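Side-chain contacts in RNA polymerase sigma-H factor (Fusobacterium nucleatum subsp. nucleatum, PDB 3MZY), which probably acts as a sigma-70-family initiation factor, binding DNA and directing RNA polymerase to specific promoter sites before being released: residues L134-N137 and L138-D142; S31-F34 and L35-R39. All coordinates share one frame; numbering follows the deposited sequence.

Interaction 1: residues L134-N137 and L138-D142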
ATOM      1  N   LEU A 134      -6.988  15.784  -2.581  1.00 48.17           N
ATOM      2  CA  LEU A 134      -8.238  15.438  -3.263  1.00 49.45           C
ATOM      3  C   LEU A 134      -9.422  16.332  -2.896  1.00 51.73           C
ATOM      4  O   LEU A 134     -10.536  16.128  -3.396  1.00 53.83           O
ATOM      5  CB  LEU A 134      -8.601  13.974  -3.000  1.00 48.22           C
ATOM      6  CG  LEU A 134      -7.596  12.915  -3.463  1.00 47.13           C
ATOM      7  CD1 LEU A 134      -8.000  11.558  -2.940  1.00 43.45           C
ATOM      8  CD2 LEU A 134      -7.436  12.912  -5.000  1.00 48.51           C
ATOM      9  N   SER A 135      -9.173  17.308  -2.022  1.00 52.23           N
ATOM     10  CA  SER A 135     -10.219  18.167  -1.476  1.00 54.99           C
ATOM     11  C   SER A 135     -11.352  17.292  -0.958  1.00 55.45           C
ATOM     12  O   SER A 135     -12.515  17.432  -1.360  1.00 58.26           O
ATOM     13  CB  SER A 135     -10.702  19.170  -2.520  1.00 58.46           C
ATOM     14  OG  SER A 135      -9.600  19.921  -3.014  1.00 59.90           O
ATOM     15  N   LYS A 136     -10.983  16.361  -0.088  1.00 55.50           N
ATOM     16  CA  LYS A 136     -11.943  15.478   0.552  1.00 55.09           C
ATOM     17  C   LYS A 136     -11.730  15.645   2.021  1.00 53.89           C
ATOM     18  O   LYS A 136     -10.681  16.132   2.430  1.00 54.14           O
ATOM     19  CB  LYS A 136     -11.706  14.015   0.141  1.00 54.72           C
ATOM     20  CG  LYS A 136     -12.083  13.685  -1.301  1.00 58.32           C
ATOM     21  CD  LYS A 136     -13.422  14.271  -1.655  1.00 63.45           C
ATOM     22  CE  LYS A 136     -13.976  13.710  -2.962  1.00 72.14           C
ATOM     23  NZ  LYS A 136     -14.936  12.602  -2.692  1.00 74.94           N
ATOM     24  N   ASN A 137     -12.704  15.274   2.836  1.00 55.59           N
ATOM     25  CA  ASN A 137     -12.474  15.357   4.279  1.00 57.59           C
ATOM     26  C   ASN A 137     -11.713  14.156   4.847  1.00 56.51           C
ATOM     27  O   ASN A 137     -11.697  13.083   4.249  1.00 55.12           O
ATOM     28  CB  ASN A 137     -13.733  15.748   5.075  1.00 62.44           C
ATOM     29  CG  ASN A 137     -14.800  14.659   5.125  1.00 64.58           C
ATOM     30  OD1 ASN A 137     -15.906  14.897   5.638  1.00 70.03           O
ATOM     31  ND2 ASN A 137     -14.490  13.476   4.613  1.00 60.51           N
ATOM     32  N   LEU A 138     -11.037  14.372   5.968  1.00 59.69           N
ATOM     33  CA  LEU A 138     -10.204  13.355   6.612  1.00 60.61           C
ATOM     34  C   LEU A 138     -10.896  12.003   6.774  1.00 59.55           C
ATOM     35  O   LEU A 138     -10.323  10.977   6.430  1.00 58.54           O
ATOM     36  CB  LEU A 138      -9.700  13.864   7.975  1.00 66.79           C
ATOM     37  CG  LEU A 138      -8.379  14.654   8.106  1.00 70.71           C
ATOM     38  CD1 LEU A 138      -8.161  15.753   7.049  1.00 67.31           C
ATOM     39  CD2 LEU A 138      -8.244  15.253   9.508  1.00 78.98           C
ATOM     40  N   LYS A 139     -12.125  12.010   7.287  1.00 61.64           N
ATOM     41  CA  LYS A 139     -12.830  10.778   7.632  1.00 62.30           C
ATOM     42  C   LYS A 139     -13.010   9.938   6.389  1.00 57.41           C
ATOM     43  O   LYS A 139     -12.862   8.723   6.408  1.00 57.09           O
ATOM     44  CB  LYS A 139     -14.199  11.094   8.224  1.00 66.73           C
ATOM     45  CG  LYS A 139     -14.997   9.872   8.638  1.00 69.42           C
ATOM     46  CD  LYS A 139     -16.444  10.250   8.945  1.00 77.67           C
ATOM     47  CE  LYS A 139     -17.046   9.352  10.021  1.00 84.15           C
ATOM     48  NZ  LYS A 139     -16.897   9.965  11.373  1.00 94.56           N
ATOM     49  N   SER A 140     -13.335  10.615   5.303  1.00 55.33           N
ATOM     50  CA  SER A 140     -13.591   9.970   4.044  1.00 53.83           C
ATOM     51  C   SER A 140     -12.337   9.283   3.494  1.00 52.38           C
ATOM     52  O   SER A 140     -12.437   8.227   2.878  1.00 53.18           O
ATOM     53  CB  SER A 140     -14.140  11.002   3.076  1.00 54.67           C
ATOM     54  OG  SER A 140     -13.612  10.824   1.793  1.00 58.29           O
ATOM     55  N   ILE A 141     -11.166   9.876   3.726  1.00 51.34           N
ATOM     56  CA  ILE A 141      -9.920   9.308   3.233  1.00 51.97           C
ATOM     57  C   ILE A 141      -9.553   8.102   4.092  1.00 53.90           C
ATOM     58  O   ILE A 141      -9.154   7.049   3.592  1.00 55.90           O
ATOM     59  CB  ILE A 141      -8.764  10.367   3.235  1.00 52.99           C
ATOM     60  CG1 ILE A 141      -9.055  11.500   2.243  1.00 50.14           C
ATOM     61  CG2 ILE A 141      -7.390   9.713   2.951  1.00 55.36           C
ATOM     62  CD1 ILE A 141      -9.397  11.049   0.851  1.00 49.66           C
ATOM     63  N   ASP A 142      -9.699   8.279   5.396  1.00 54.26           N
ATOM     64  CA  ASP A 142      -9.400   7.249   6.351  1.00 57.39           C
ATOM     65  C   ASP A 142     -10.208   5.984   6.082  1.00 54.66           C
ATOM     66  O   ASP A 142      -9.675   4.882   6.143  1.00 55.18           O
ATOM     67  CB  ASP A 142      -9.685   7.766   7.750  1.00 65.67           C
ATOM     68  CG  ASP A 142      -9.271   6.798   8.812  1.00 74.57           C
ATOM     69  OD1 ASP A 142      -8.051   6.651   9.033  1.00 80.58           O
ATOM     70  OD2 ASP A 142     -10.169   6.184   9.429  1.00 80.77           O
TER
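K136 and N137 meet S140 and I141 in a local contact round a tight turn at the surface, where helix 127-134 hands over to helix 138-159. The first helix is closed by a Schellman motif, where S135, with a positive phi of 50°, leaves the helix and two bonds run back into its last turn. N137 then takes the N-cap position of the second helix. Its carbonyl oxygen accepts a hydrogen bond from the backbone N of I141 at 3.3 Å, with the donor lying in the carbonyl plane, and a weak second bond comes from S140 N at 3.1 Å. Asparagine is common at N-caps because its short polar side chain can face the first-turn N-H groups.

On the inner side the contact is apolar. CD1 of I141 reaches back to CB of K136 (3.8 Å) and to CD1 of L134 (4.1 Å). Chi1 (-65°) puts CG1 of I141 beside its own backbone N, and the further bend at chi2 (-52°) turns CD1 toward the chain before the cap. V117 and F113 of helix 112-121 also touch I141, and F113 makes a cation-pi contact with K136. Helix 127-134 and the start of the long helix 138-159, joined by a three-residue turn, form a helix-turn-helix, consistent with that of DNA-binding region 4 in sigma-70 factors.

Interaction 2: residues S31-F34 and L35-R39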
ATOM      1  N   SER A  31      -1.777   5.494   9.841  1.00 63.19           N
ATOM      2  CA  SER A  31      -0.422   5.873  10.231  1.00 64.90           C
ATOM      3  C   SER A  31       0.557   4.704  10.128  1.00 62.50           C
ATOM      4  O   SER A  31       1.740   4.897   9.865  1.00 63.55           O
ATOM      5  CB  SER A  31      -0.392   6.516  11.622  1.00 71.83           C
ATOM      6  OG  SER A  31      -1.189   5.786  12.528  1.00 74.78           O
ATOM      7  N   PHE A  32       0.069   3.482  10.302  1.00 61.83           N
ATOM      8  CA  PHE A  32       0.962   2.332  10.163  1.00 60.82           C
ATOM      9  C   PHE A  32       1.366   2.172   8.698  1.00 58.21           C
ATOM     10  O   PHE A  32       2.532   1.915   8.387  1.00 60.47           O
ATOM     11  CB  PHE A  32       0.370   1.031  10.755  1.00 61.26           C
ATOM     12  CG  PHE A  32       1.334  -0.146  10.715  1.00 62.87           C
ATOM     13  CD1 PHE A  32       2.509  -0.136  11.487  1.00 66.39           C
ATOM     14  CD2 PHE A  32       1.085  -1.253   9.887  1.00 62.87           C
ATOM     15  CE1 PHE A  32       3.416  -1.216  11.447  1.00 68.55           C
ATOM     16  CE2 PHE A  32       1.979  -2.336   9.845  1.00 65.54           C
ATOM     17  CZ  PHE A  32       3.148  -2.315  10.628  1.00 68.41           C
ATOM     18  N   ALA A  33       0.408   2.367   7.809  1.00 55.51           N
ATOM     19  CA  ALA A  33       0.671   2.278   6.384  1.00 55.18           C
ATOM     20  C   ALA A  33       1.688   3.331   5.954  1.00 55.62           C
ATOM     21  O   ALA A  33       2.641   3.031   5.221  1.00 57.86           O
ATOM     22  CB  ALA A  33      -0.622   2.404   5.597  1.00 54.40           C
ATOM     23  N   PHE A  34       1.497   4.552   6.458  1.00 56.00           N
ATOM     24  CA  PHE A  34       2.342   5.702   6.139  1.00 53.67           C
ATOM     25  C   PHE A  34       3.780   5.402   6.569  1.00 53.82           C
ATOM     26  O   PHE A  34       4.728   5.592   5.798  1.00 52.27           O
ATOM     27  CB  PHE A  34       1.750   6.953   6.819  1.00 55.86           C
ATOM     28  CG  PHE A  34       2.629   8.189   6.759  1.00 53.39           C
ATOM     29  CD1 PHE A  34       2.799   8.902   5.569  1.00 48.40           C
ATOM     30  CD2 PHE A  34       3.243   8.675   7.923  1.00 55.91           C
ATOM     31  CE1 PHE A  34       3.605  10.079   5.542  1.00 48.99           C
ATOM     32  CE2 PHE A  34       4.037   9.839   7.899  1.00 54.24           C
ATOM     33  CZ  PHE A  34       4.221  10.536   6.719  1.00 49.27           C
ATOM     34  N   LEU A  35       3.929   4.890   7.785  1.00 56.75           N
ATOM     35  CA  LEU A  35       5.222   4.405   8.271  1.00 58.67           C
ATOM     36  C   LEU A  35       5.904   3.355   7.364  1.00 55.57           C
ATOM     37  O   LEU A  35       7.021   3.593   6.880  1.00 55.52           O
ATOM     38  CB  LEU A  35       5.083   3.887   9.706  1.00 63.57           C
ATOM     39  CG  LEU A  35       5.601   4.747  10.866  1.00 71.13           C
ATOM     40  CD1 LEU A  35       6.779   4.050  11.542  1.00 75.44           C
ATOM     41  CD2 LEU A  35       5.951   6.224  10.482  1.00 72.89           C
ATOM     42  N   CYS A  36       5.226   2.220   7.128  1.00 53.71           N
ATOM     43  CA  CYS A  36       5.779   1.139   6.295  1.00 51.64           C
ATOM     44  C   CYS A  36       6.113   1.611   4.903  1.00 49.69           C
ATOM     45  O   CYS A  36       7.164   1.252   4.358  1.00 50.56           O
ATOM     46  CB  CYS A  36       4.843  -0.066   6.210  1.00 51.11           C
ATOM     47  SG  CYS A  36       4.553  -0.824   7.823  1.00 55.91           S
ATOM     48  N   ILE A  37       5.233   2.428   4.338  1.00 48.26           N
ATOM     49  CA  ILE A  37       5.413   2.890   2.976  1.00 47.39           C
ATOM     50  C   ILE A  37       6.628   3.803   2.827  1.00 48.43           C
ATOM     51  O   ILE A  37       7.396   3.670   1.871  1.00 49.61           O
ATOM     52  CB  ILE A  37       4.130   3.529   2.425  1.00 47.23           C
ATOM     53  CG1 ILE A  37       3.111   2.422   2.120  1.00 46.89           C
ATOM     54  CG2 ILE A  37       4.451   4.376   1.190  1.00 45.91           C
ATOM     55  CD1 ILE A  37       1.641   2.855   2.163  1.00 48.79           C
ATOM     56  N   ARG A  38       6.850   4.684   3.796  1.00 49.70           N
ATOM     57  CA  ARG A  38       8.023   5.543   3.699  1.00 52.31           C
ATOM     58  C   ARG A  38       9.305   4.812   4.076  1.00 55.50           C
ATOM     59  O   ARG A  38      10.364   5.142   3.560  1.00 58.23           O
ATOM     60  CB  ARG A  38       7.833   6.848   4.474  1.00 53.36           C
ATOM     61  CG  ARG A  38       6.719   7.729   3.867  1.00 50.03           C
ATOM     62  CD  ARG A  38       6.682   9.104   4.508  1.00 48.97           C
ATOM     63  NE  ARG A  38       7.851   9.936   4.195  1.00 49.41           N
ATOM     64  CZ  ARG A  38       7.982  10.667   3.086  1.00 47.68           C
ATOM     65  NH1 ARG A  38       9.072  11.397   2.899  1.00 50.78           N
ATOM     66  NH2 ARG A  38       7.033  10.665   2.156  1.00 41.87           N
ATOM     67  N   ARG A  39       9.212   3.795   4.934  1.00 56.39           N
ATOM     68  CA  ARG A  39      10.410   2.996   5.262  1.00 60.37           C
ATOM     69  C   ARG A  39      10.888   2.295   3.990  1.00 60.48           C
ATOM     70  O   ARG A  39      12.073   2.353   3.671  1.00 64.68           O
ATOM     71  CB  ARG A  39      10.188   2.002   6.425  1.00 60.76           C
TER
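F32 and C36 pair one helical turn apart on helix 29-50 through a sulfur-aromatic contact. SG of C36 sits over one face of the F32 ring, 3.7 Å from its centroid and 21° off the ring normal, displaced toward the CZ side of the ring. Two torsions bring them together: CG of F32 is anti to its backbone N (chi1 -175°), while SG of C36 is turned back beside its own N. Both residues also touch A18 of helix 8-21, an interface suited to a small, polarisable thiol and a broad ring.

Apolar packing continues on the buried side, where CB of A33 meets CD1 of I37 at 4.1 Å. Alanine's small side chain suits a close approach of helix 8-21, where A33 also packs on A18, and the longer I37 reaches L15.

F34 and R38 run side by side, pointing the same way, with ring and guanidinium planes 29° apart. The arginine touches the ring with its methylene CD, 3.4 Å from CE1 of F34. The chain bends at chi3, about the CG-CD bond, and NH2 binds the carbonyl oxygen of G124.

Beneath these pairs lie regular backbone hydrogen bonds from L35, C36, I37 and R38 to the residues four earlier, the C36 N to F32 O bond being almost straight.

Thus one turn of helix offers a hydrophobic, sulfur-containing face to helix 8-21, while the aliphatic part of the arginine lies against the ring of F34 and its charged end stays engaged with a polar partner.

In the fold
Interaction 2 comes first along the chain, wholly within helix 29-50 in the sigma-70 region 2 range, and interaction 1 follows about a hundred residues later, at the turn between helices 127-134 and 138-159. Their centres are 18 Å apart, and the nearest atoms, about 6 Å apart, do not touch. Residues of the two contacts nevertheless tie into the surrounding parts: D142 near the start of helix 138-159 hydrogen-bonds S30 just before segment 31-34, while R38 and F34 reach G124 and S126 in the loop leading into helix 127-134. The region 2 helix thus lies against the C-terminal part at these points, a packing of the two parts seen in this crystal.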